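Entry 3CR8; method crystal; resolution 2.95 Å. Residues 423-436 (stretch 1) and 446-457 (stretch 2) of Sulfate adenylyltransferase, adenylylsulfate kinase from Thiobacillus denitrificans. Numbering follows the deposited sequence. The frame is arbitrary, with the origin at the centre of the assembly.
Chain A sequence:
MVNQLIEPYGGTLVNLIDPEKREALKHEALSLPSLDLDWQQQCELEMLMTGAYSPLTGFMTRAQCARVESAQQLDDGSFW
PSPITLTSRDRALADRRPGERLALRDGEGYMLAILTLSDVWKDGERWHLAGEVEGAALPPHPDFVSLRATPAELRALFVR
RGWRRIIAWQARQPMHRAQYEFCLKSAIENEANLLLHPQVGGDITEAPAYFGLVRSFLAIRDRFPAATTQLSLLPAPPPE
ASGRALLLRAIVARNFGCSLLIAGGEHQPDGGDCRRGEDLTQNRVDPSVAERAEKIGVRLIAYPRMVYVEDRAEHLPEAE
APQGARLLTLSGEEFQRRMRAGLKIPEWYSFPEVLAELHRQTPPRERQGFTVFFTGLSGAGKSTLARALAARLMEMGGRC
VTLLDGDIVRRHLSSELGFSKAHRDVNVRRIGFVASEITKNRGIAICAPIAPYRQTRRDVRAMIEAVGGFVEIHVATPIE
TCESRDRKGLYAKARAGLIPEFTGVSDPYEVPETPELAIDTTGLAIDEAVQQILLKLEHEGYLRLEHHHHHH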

ATOM      1  N   HIS A 423     -44.964  35.152  17.622  1.00 87.94           N
ATOM      2  CA  HIS A 423     -44.416  35.317  16.274  1.00 99.30           C
ATOM      3  C   HIS A 423     -42.908  35.509  16.264  1.00 98.88           C
ATOM      4  O   HIS A 423     -42.251  35.302  15.247  1.00103.53           O
ATOM      5  CB  HIS A 423     -45.120  36.432  15.487  1.00102.12           C
ATOM      6  CG  HIS A 423     -46.225  35.938  14.599  1.00 98.79           C
ATOM      7  ND1 HIS A 423     -46.536  36.532  13.394  1.00 80.84           N
ATOM      8  CD2 HIS A 423     -47.080  34.896  14.739  1.00 86.04           C
ATOM      9  CE1 HIS A 423     -47.547  35.888  12.839  1.00 92.58           C
ATOM     10  NE2 HIS A 423     -47.892  34.888  13.631  1.00 93.98           N
ATOM     11  N   ARG A 424     -42.351  35.905  17.395  1.00 96.79           N
ATOM     12  CA  ARG A 424     -40.900  35.896  17.516  1.00 88.93           C
ATOM     13  C   ARG A 424     -40.422  34.551  18.021  1.00 86.45           C
ATOM     14  O   ARG A 424     -39.284  34.158  17.790  1.00 81.36           O
ATOM     15  CB  ARG A 424     -40.402  37.030  18.413  1.00 83.08           C
ATOM     16  CG  ARG A 424     -39.905  38.206  17.597  1.00 93.71           C
ATOM     17  CD  ARG A 424     -39.361  37.673  16.287  1.00103.22           C
ATOM     18  NE  ARG A 424     -38.559  38.634  15.540  1.00101.47           N
ATOM     19  CZ  ARG A 424     -38.796  38.982  14.278  1.00103.87           C
ATOM     20  NH1 ARG A 424     -39.824  38.460  13.613  1.00 91.78           N
ATOM     21  NH2 ARG A 424     -38.002  39.853  13.677  1.00101.18           N
ATOM     22  N   ASP A 425     -41.318  33.841  18.692  1.00 81.81           N
ATOM     23  CA  ASP A 425     -40.996  32.565  19.289  1.00 70.20           C
ATOM     24  C   ASP A 425     -41.292  31.443  18.298  1.00 89.78           C
ATOM     25  O   ASP A 425     -41.141  30.251  18.607  1.00 94.65           O
ATOM     26  CB  ASP A 425     -41.810  32.395  20.560  1.00 77.63           C
ATOM     27  CG  ASP A 425     -41.498  31.117  21.282  1.00 89.93           C
ATOM     28  OD1 ASP A 425     -40.803  31.209  22.317  1.00 90.10           O
ATOM     29  OD2 ASP A 425     -41.943  30.035  20.816  1.00 91.33           O
ATOM     30  N   VAL A 426     -41.731  31.828  17.103  1.00 90.74           N
ATOM     31  CA  VAL A 426     -41.894  30.863  16.023  1.00 85.12           C
ATOM     32  C   VAL A 426     -40.742  31.081  15.066  1.00 78.72           C
ATOM     33  O   VAL A 426     -40.177  30.134  14.524  1.00 85.56           O
ATOM     34  CB  VAL A 426     -43.247  30.998  15.283  1.00 83.08           C
ATOM     35  CG1 VAL A 426     -43.110  31.897  14.039  1.00 65.11           C
ATOM     36  CG2 VAL A 426     -43.796  29.601  14.924  1.00 71.93           C
ATOM     37  N   ASN A 427     -40.389  32.345  14.879  1.00 78.82           N
ATOM     38  CA  ASN A 427     -39.191  32.706  14.144  1.00 75.25           C
ATOM     39  C   ASN A 427     -37.951  31.979  14.664  1.00 79.38           C
ATOM     40  O   ASN A 427     -37.132  31.496  13.882  1.00 80.33           O
ATOM     41  CB  ASN A 427     -38.941  34.192  14.278  1.00 72.90           C
ATOM     42  CG  ASN A 427     -37.642  34.611  13.647  1.00 71.75           C
ATOM     43  OD1 ASN A 427     -37.469  34.533  12.437  1.00 70.11           O
ATOM     44  ND2 ASN A 427     -36.719  35.071  14.467  1.00 79.61           N
ATOM     45  N   VAL A 428     -37.805  31.914  15.986  1.00 76.92           N
ATOM     46  CA  VAL A 428     -36.643  31.260  16.577  1.00 68.05           C
ATOM     47  C   VAL A 428     -36.627  29.768  16.250  1.00 71.37           C
ATOM     48  O   VAL A 428     -35.641  29.285  15.689  1.00 63.58           O
ATOM     49  CB  VAL A 428     -36.548  31.492  18.107  1.00 77.20           C
ATOM     50  CG1 VAL A 428     -35.465  30.628  18.713  1.00 59.88           C
ATOM     51  CG2 VAL A 428     -36.260  32.942  18.399  1.00 74.78           C
ATOM     52  N   ARG A 429     -37.706  29.048  16.583  1.00 63.79           N
ATOM     53  CA  ARG A 429     -37.750  27.621  16.313  0.50 61.40           C
ATOM     54  C   ARG A 429     -37.549  27.379  14.836  1.00 66.37           C
ATOM     55  O   ARG A 429     -36.896  26.412  14.440  1.00 67.92           O
ATOM     56  CB  ARG A 429     -39.072  27.009  16.759  0.50 70.02           C
ATOM     57  CG  ARG A 429     -39.120  26.749  18.224  0.50 76.08           C
ATOM     58  CD  ARG A 429     -40.057  25.622  18.558  0.50 76.66           C
ATOM     59  NE  ARG A 429     -40.120  25.468  20.005  0.50 94.40           N
ATOM     60  CZ  ARG A 429     -40.702  26.344  20.815  0.50 85.75           C
ATOM     61  NH1 ARG A 429     -41.276  27.424  20.310  0.50 85.34           N
ATOM     62  NH2 ARG A 429     -40.711  26.145  22.123  0.50 79.59           N
ATOM     63  N   ARG A 430     -38.046  28.304  14.036  1.00 64.95           N
ATOM     64  CA  ARG A 430     -37.963  28.220  12.599  1.00 55.42           C
ATOM     65  C   ARG A 430     -36.545  28.119  12.204  1.00 54.81           C
ATOM     66  O   ARG A 430     -36.172  27.370  11.337  1.00 65.60           O
ATOM     67  CB  ARG A 430     -38.478  29.498  11.995  1.00 61.48           C
ATOM     68  CG  ARG A 430     -38.354  29.531  10.513  1.00 65.48           C
ATOM     69  CD  ARG A 430     -39.675  29.265   9.882  1.00 72.26           C
ATOM     70  NE  ARG A 430     -40.241  30.478   9.323  1.00 78.06           N
ATOM     71  CZ  ARG A 430     -41.535  30.732   9.279  1.00 76.03           C
ATOM     72  NH1 ARG A 430     -42.387  29.868   9.786  1.00 65.91           N
ATOM     73  NH2 ARG A 430     -41.970  31.850   8.739  1.00 76.71           N
ATOM     74  N   ILE A 431     -35.751  28.933  12.838  1.00 50.23           N
ATOM     75  CA  ILE A 431     -34.326  28.943  12.572  1.00 50.20           C
ATOM     76  C   ILE A 431     -33.558  27.778  13.203  1.00 51.31           C
ATOM     77  O   ILE A 431     -32.601  27.280  12.631  1.00 52.30           O
ATOM     78  CB  ILE A 431     -33.707  30.239  12.992  1.00 54.16           C
ATOM     79  CG1 ILE A 431     -34.047  31.334  11.981  1.00 61.31           C
ATOM     80  CG2 ILE A 431     -32.212  30.084  13.076  1.00 54.74           C
ATOM     81  CD1 ILE A 431     -33.304  32.651  12.250  1.00 44.05           C
ATOM     82  N   GLY A 432     -33.985  27.331  14.369  1.00 49.57           N
ATOM     83  CA  GLY A 432     -33.424  26.127  14.942  1.00 48.13           C
ATOM     84  C   GLY A 432     -33.653  24.957  13.996  1.00 56.54           C
ATOM     85  O   GLY A 432     -32.820  24.054  13.868  1.00 51.51           O
ATOM     86  N   PHE A 433     -34.800  24.966  13.324  1.00 59.11           N
ATOM     87  CA  PHE A 433     -35.134  23.883  12.433  1.00 54.37           C
ATOM     88  C   PHE A 433     -34.220  23.891  11.215  1.00 58.00           C
ATOM     89  O   PHE A 433     -33.583  22.880  10.907  1.00 45.12           O
ATOM     90  CB  PHE A 433     -36.602  23.934  12.015  1.00 49.50           C
ATOM     91  CG  PHE A 433     -36.935  22.960  10.934  1.00 48.18           C
ATOM     92  CD1 PHE A 433     -36.916  21.596  11.188  1.00 34.66           C
ATOM     93  CD2 PHE A 433     -37.229  23.410   9.648  1.00 50.26           C
ATOM     94  CE1 PHE A 433     -37.192  20.698  10.181  1.00 54.65           C
ATOM     95  CE2 PHE A 433     -37.517  22.509   8.624  1.00 43.36           C
ATOM     96  CZ  PHE A 433     -37.501  21.151   8.885  1.00 43.10           C
ATOM     97  N   VAL A 434     -34.137  25.023  10.520  1.00 47.35           N
ATOM     98  CA  VAL A 434     -33.292  25.049   9.340  1.00 43.82           C
ATOM     99  C   VAL A 434     -31.869  24.721   9.772  1.00 50.53           C
ATOM    100  O   VAL A 434     -31.175  23.892   9.156  1.00 38.45           O
ATOM    101  CB  VAL A 434     -33.395  26.373   8.564  1.00 43.69           C
ATOM    102  CG1 VAL A 434     -32.284  26.504   7.519  1.00 33.25           C
ATOM    103  CG2 VAL A 434     -34.746  26.446   7.875  1.00 45.42           C
ATOM    104  N   ALA A 435     -31.441  25.339  10.867  1.00 56.12           N
ATOM    105  CA  ALA A 435     -30.117  25.035  11.398  1.00 48.41           C
ATOM    106  C   ALA A 435     -29.954  23.525  11.597  1.00 44.01           C
ATOM    107  O   ALA A 435     -28.959  22.957  11.171  1.00 46.97           O
ATOM    108  CB  ALA A 435     -29.831  25.813  12.693  1.00 46.23           C
ATOM    109  N   SER A 436     -30.937  22.862  12.205  1.00 42.09           N
ATOM    110  CA  SER A 436     -30.784  21.436  12.487  1.00 45.06           C
ATOM    111  C   SER A 436     -30.534  20.661  11.217  1.00 43.18           C
ATOM    112  O   SER A 436     -29.706  19.759  11.208  1.00 48.50           O
ATOM    113  CB  SER A 436     -31.976  20.867  13.279  1.00 47.14           C
ATOM    114  OG  SER A 436     -33.122  20.739  12.472  1.00 51.27           O
ATOM    115  N   ILE A 446     -24.634  29.061  11.561  1.00 51.90           N
ATOM    116  CA  ILE A 446     -24.343  30.130  12.519  1.00 51.65           C
ATOM    117  C   ILE A 446     -25.512  31.081  12.664  1.00 55.27           C
ATOM    118  O   ILE A 446     -25.831  31.799  11.734  1.00 51.40           O
ATOM    119  CB  ILE A 446     -23.143  30.956  12.064  1.00 51.37           C
ATOM    120  CG1 ILE A 446     -21.862  30.134  12.145  1.00 46.57           C
ATOM    121  CG2 ILE A 446     -23.020  32.189  12.881  1.00 46.09           C
ATOM    122  CD1 ILE A 446     -20.800  30.725  11.276  1.00 45.93           C
ATOM    123  N   CYS A 447     -26.125  31.093  13.841  1.00 61.10           N
ATOM    124  CA  CYS A 447     -27.356  31.828  14.071  1.00 57.72           C
ATOM    125  C   CYS A 447     -27.289  32.846  15.178  1.00 70.93           C
ATOM    126  O   CYS A 447     -26.747  32.574  16.244  1.00 77.33           O
ATOM    127  CB  CYS A 447     -28.408  30.904  14.665  1.00 48.84           C
ATOM    128  SG  CYS A 447     -28.646  29.471  13.734  1.00 82.80           S
ATOM    129  N   ALA A 448     -27.890  34.010  14.938  1.00 79.70           N
ATOM    130  CA  ALA A 448     -28.008  35.051  15.961  1.00 69.91           C
ATOM    131  C   ALA A 448     -29.337  35.814  15.979  1.00 64.58           C
ATOM    132  O   ALA A 448     -29.357  37.032  15.847  1.00 73.14           O
ATOM    133  CB  ALA A 448     -26.837  35.993  15.680  1.00 66.21           C
ATOM    134  N   PRO A 449     -30.450  35.090  16.166  1.00 61.70           N
ATOM    135  CA  PRO A 449     -31.783  35.668  16.295  1.00 72.80           C
ATOM    136  C   PRO A 449     -32.001  36.329  17.651  1.00 85.33           C
ATOM    137  O   PRO A 449     -31.190  36.195  18.576  1.00 88.27           O
ATOM    138  CB  PRO A 449     -32.659  34.425  16.239  1.00 78.83           C
ATOM    139  CG  PRO A 449     -31.878  33.467  17.080  1.00 66.52           C
ATOM    140  CD  PRO A 449     -30.502  33.641  16.436  1.00 72.50           C
ATOM    141  N   ILE A 450     -33.121  37.027  17.765  1.00 87.25           N
ATOM    142  CA  ILE A 450     -33.563  37.585  19.034  1.00 96.29           C
ATOM    143  C   ILE A 450     -34.360  36.541  19.826  1.00 91.67           C
ATOM    144  O   ILE A 450     -35.443  36.121  19.401  1.00 90.22           O
ATOM    145  CB  ILE A 450     -34.402  38.860  18.812  1.00 90.78           C
ATOM    146  CG1 ILE A 450     -35.094  38.817  17.449  1.00100.59           C
ATOM    147  CG2 ILE A 450     -33.511  40.083  18.831  1.00 87.03           C
ATOM    148  CD1 ILE A 450     -36.055  37.653  17.261  1.00 96.40           C
ATOM    149  N   ALA A 451     -33.818  36.110  20.964  1.00 76.42           N
ATOM    150  CA  ALA A 451     -34.460  35.068  21.769  1.00 79.73           C
ATOM    151  C   ALA A 451     -34.208  35.300  23.245  1.00 87.19           C
ATOM    152  O   ALA A 451     -33.079  35.191  23.721  1.00 89.84           O
ATOM    153  CB  ALA A 451     -33.981  33.683  21.354  1.00 84.14           C
ATOM    154  N   PRO A 452     -35.271  35.625  23.978  1.00 92.96           N
ATOM    155  CA  PRO A 452     -35.157  36.059  25.366  1.00 84.88           C
ATOM    156  C   PRO A 452     -35.623  34.997  26.355  1.00 81.49           C
ATOM    157  O   PRO A 452     -35.496  35.209  27.554  1.00 95.58           O
ATOM    158  CB  PRO A 452     -36.108  37.269  25.416  1.00 82.40           C
ATOM    159  CG  PRO A 452     -36.817  37.314  24.027  1.00 80.71           C
ATOM    160  CD  PRO A 452     -36.588  35.959  23.430  1.00 85.01           C
ATOM    161  N   TYR A 453     -36.145  33.876  25.871  1.00 77.60           N
ATOM    162  CA  TYR A 453     -36.771  32.891  26.746  1.00 81.65           C
ATOM    163  C   TYR A 453     -35.782  31.736  26.896  1.00 75.12           C
ATOM    164  O   TYR A 453     -35.359  31.155  25.907  1.00 72.04           O
ATOM    165  CB  TYR A 453     -38.166  32.536  26.216  1.00 88.84           C
ATOM    166  CG  TYR A 453     -39.144  33.695  26.189  1.00 98.73           C
ATOM    167  CD1 TYR A 453     -38.690  35.010  26.154  1.00 91.68           C
ATOM    168  CD2 TYR A 453     -40.528  33.471  26.174  1.00114.10           C
ATOM    169  CE1 TYR A 453     -39.570  36.070  26.127  1.00 96.40           C
ATOM    170  CE2 TYR A 453     -41.422  34.529  26.144  1.00116.04           C
ATOM    171  CZ  TYR A 453     -40.933  35.827  26.119  1.00112.39           C
ATOM    172  OH  TYR A 453     -41.810  36.889  26.086  1.00120.48           O
ATOM    173  N   ARG A 454     -35.457  31.382  28.101  1.00 87.76           N
ATOM    174  CA  ARG A 454     -34.765  30.167  28.167  1.00 87.93           C
ATOM    175  C   ARG A 454     -35.688  29.220  27.403  1.00 88.13           C
ATOM    176  O   ARG A 454     -35.190  28.549  26.520  1.00 79.62           O
ATOM    177  CB  ARG A 454     -34.650  29.789  29.637  1.00 76.72           C
ATOM    178  N   GLN A 455     -36.992  29.058  27.692  1.00 91.84           N
ATOM    179  CA  GLN A 455     -37.349  27.714  27.284  1.00 91.59           C
ATOM    180  C   GLN A 455     -37.072  27.508  25.786  1.00 82.76           C
ATOM    181  O   GLN A 455     -36.592  26.439  25.365  1.00 72.29           O
ATOM    182  CB  GLN A 455     -38.823  27.471  27.614  1.00 81.03           C
ATOM    183  CG  GLN A 455     -39.300  26.069  27.362  1.00 82.56           C
ATOM    184  CD  GLN A 455     -38.436  25.017  28.050  1.00 91.82           C
ATOM    185  OE1 GLN A 455     -38.421  23.851  27.642  1.00 84.19           O
ATOM    186  NE2 GLN A 455     -37.715  25.419  29.095  1.00 74.24           N
ATOM    187  N   THR A 456     -37.394  28.535  24.979  1.00 73.28           N
ATOM    188  CA  THR A 456     -37.333  28.402  23.514  1.00 82.31           C
ATOM    189  C   THR A 456     -35.930  28.088  23.032  1.00 69.04           C
ATOM    190  O   THR A 456     -35.725  27.238  22.166  1.00 71.78           O
ATOM    191  CB  THR A 456     -37.939  29.600  22.735  1.00 75.96           C
ATOM    192  OG1 THR A 456     -39.351  29.402  22.626  1.00 90.27           O
ATOM    193  CG2 THR A 456     -37.382  29.658  21.324  1.00 68.12           C
ATOM    194  N   ARG A 457     -34.959  28.752  23.624  1.00 62.75           N
ATOM    195  CA  ARG A 457     -33.578  28.421  23.354  1.00 59.98           C
ATOM    196  C   ARG A 457     -33.232  26.984  23.770  1.00 66.30           C
ATOM    197  O   ARG A 457     -32.363  26.361  23.160  1.00 65.55           O
ATOM    198  CB  ARG A 457     -32.641  29.446  23.987  1.00 54.46           C
ATOM    199  CG  ARG A 457     -32.606  30.754  23.180  1.00 56.68           C
ATOM    200  CD  ARG A 457     -31.597  31.785  23.709  1.00 69.30           C
ATOM    201  NE  ARG A 457     -32.093  32.555  24.848  1.00 64.33           N
ATOM    202  CZ  ARG A 457     -31.705  32.368  26.107  1.00 67.24           C
ATOM    203  NH1 ARG A 457     -30.804  31.433  26.408  1.00 64.95           N
ATOM    204  NH2 ARG A 457     -32.224  33.112  27.070  1.00 78.68           N
TER

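Stretch 1 belongs to a helix, clearly so from Asn-427 onward, whereas stretch 2 changes character as it passes alongside: it leaves a strand at Ile-446 and Cys-447, runs as loop or turn, and enters a new helix at Arg-454, with Tyr-453 at the N-cap position. The helix is kinked near the start of the stretch, where the N atoms of Val-426 and Arg-429 lack bonds to the preceding turn. Beyond that the ladder is regular, as in Gly-432 N to Val-428 O at 2.9 Å and Phe-433 N to Arg-429 O at 2.8 Å. The two stretches run in opposite senses: Ala-435 lies nearest Ile-446, while Asp-425 lies nearest Thr-456, their CA atoms 7.0 Å apart. At Val-428 and Pro-449 the CA atoms come within 6.6 Å, close enough for small and branched side chains to fill the space between.

The helix spacing brings Val-428, Ile-431 and Ala-435 onto the side facing stretch 2. Ala-435 CB lies 4.0 Å from Cys-447 SG, and Ile-431 CG2 approaches the same sulfur at 3.7 Å. The short alanine fits beside the strand, while the longer isoleucine also reaches onward, its CD1 lying 4.4 Å from Pro-449 CB. Val-428 has the largest area covered in stretch 1, 80 Å². Its CG2 packs 3.8 Å from Ala-451 CB and lies 3.4 Å from Ile-450 O, while CG1 meets Thr-456 CG2, also at 3.4 Å. Branching at CB thus lets one compact residue touch both the loop and the second helix.

Thr-456 is well suited to its place because it offers both a methyl and a hydroxyl group. The hydroxyl supplies the one hydrogen bond between the stretches, from Thr-456 OG1 to Asp-425 OD1. At 2.3 Å it is very short, a value to be read cautiously at 2.95 Å resolution. The CA-to-CB bond of Asp-425 points sideways, but the end of its side chain comes nearer to stretch 2. Its other carboxylate oxygen, OD2, forms a salt bridge with Arg-429 NH1 at 2.7 Å, one turn along the same helix. The carboxylate therefore joins the two stretches and also holds the arginine, whose guanidinium places one face over Thr-456 CB.

The CA-to-CB bond of Ile-450, an exposed residue, points sideways, but the end of the side chain comes nearer, with CD1 3.2 Å from Arg-424 NE and 3.9 Å from Asn-427 ND2. These are contacts of a methyl with polar groups, so they contribute packing rather than hydrogen bonding.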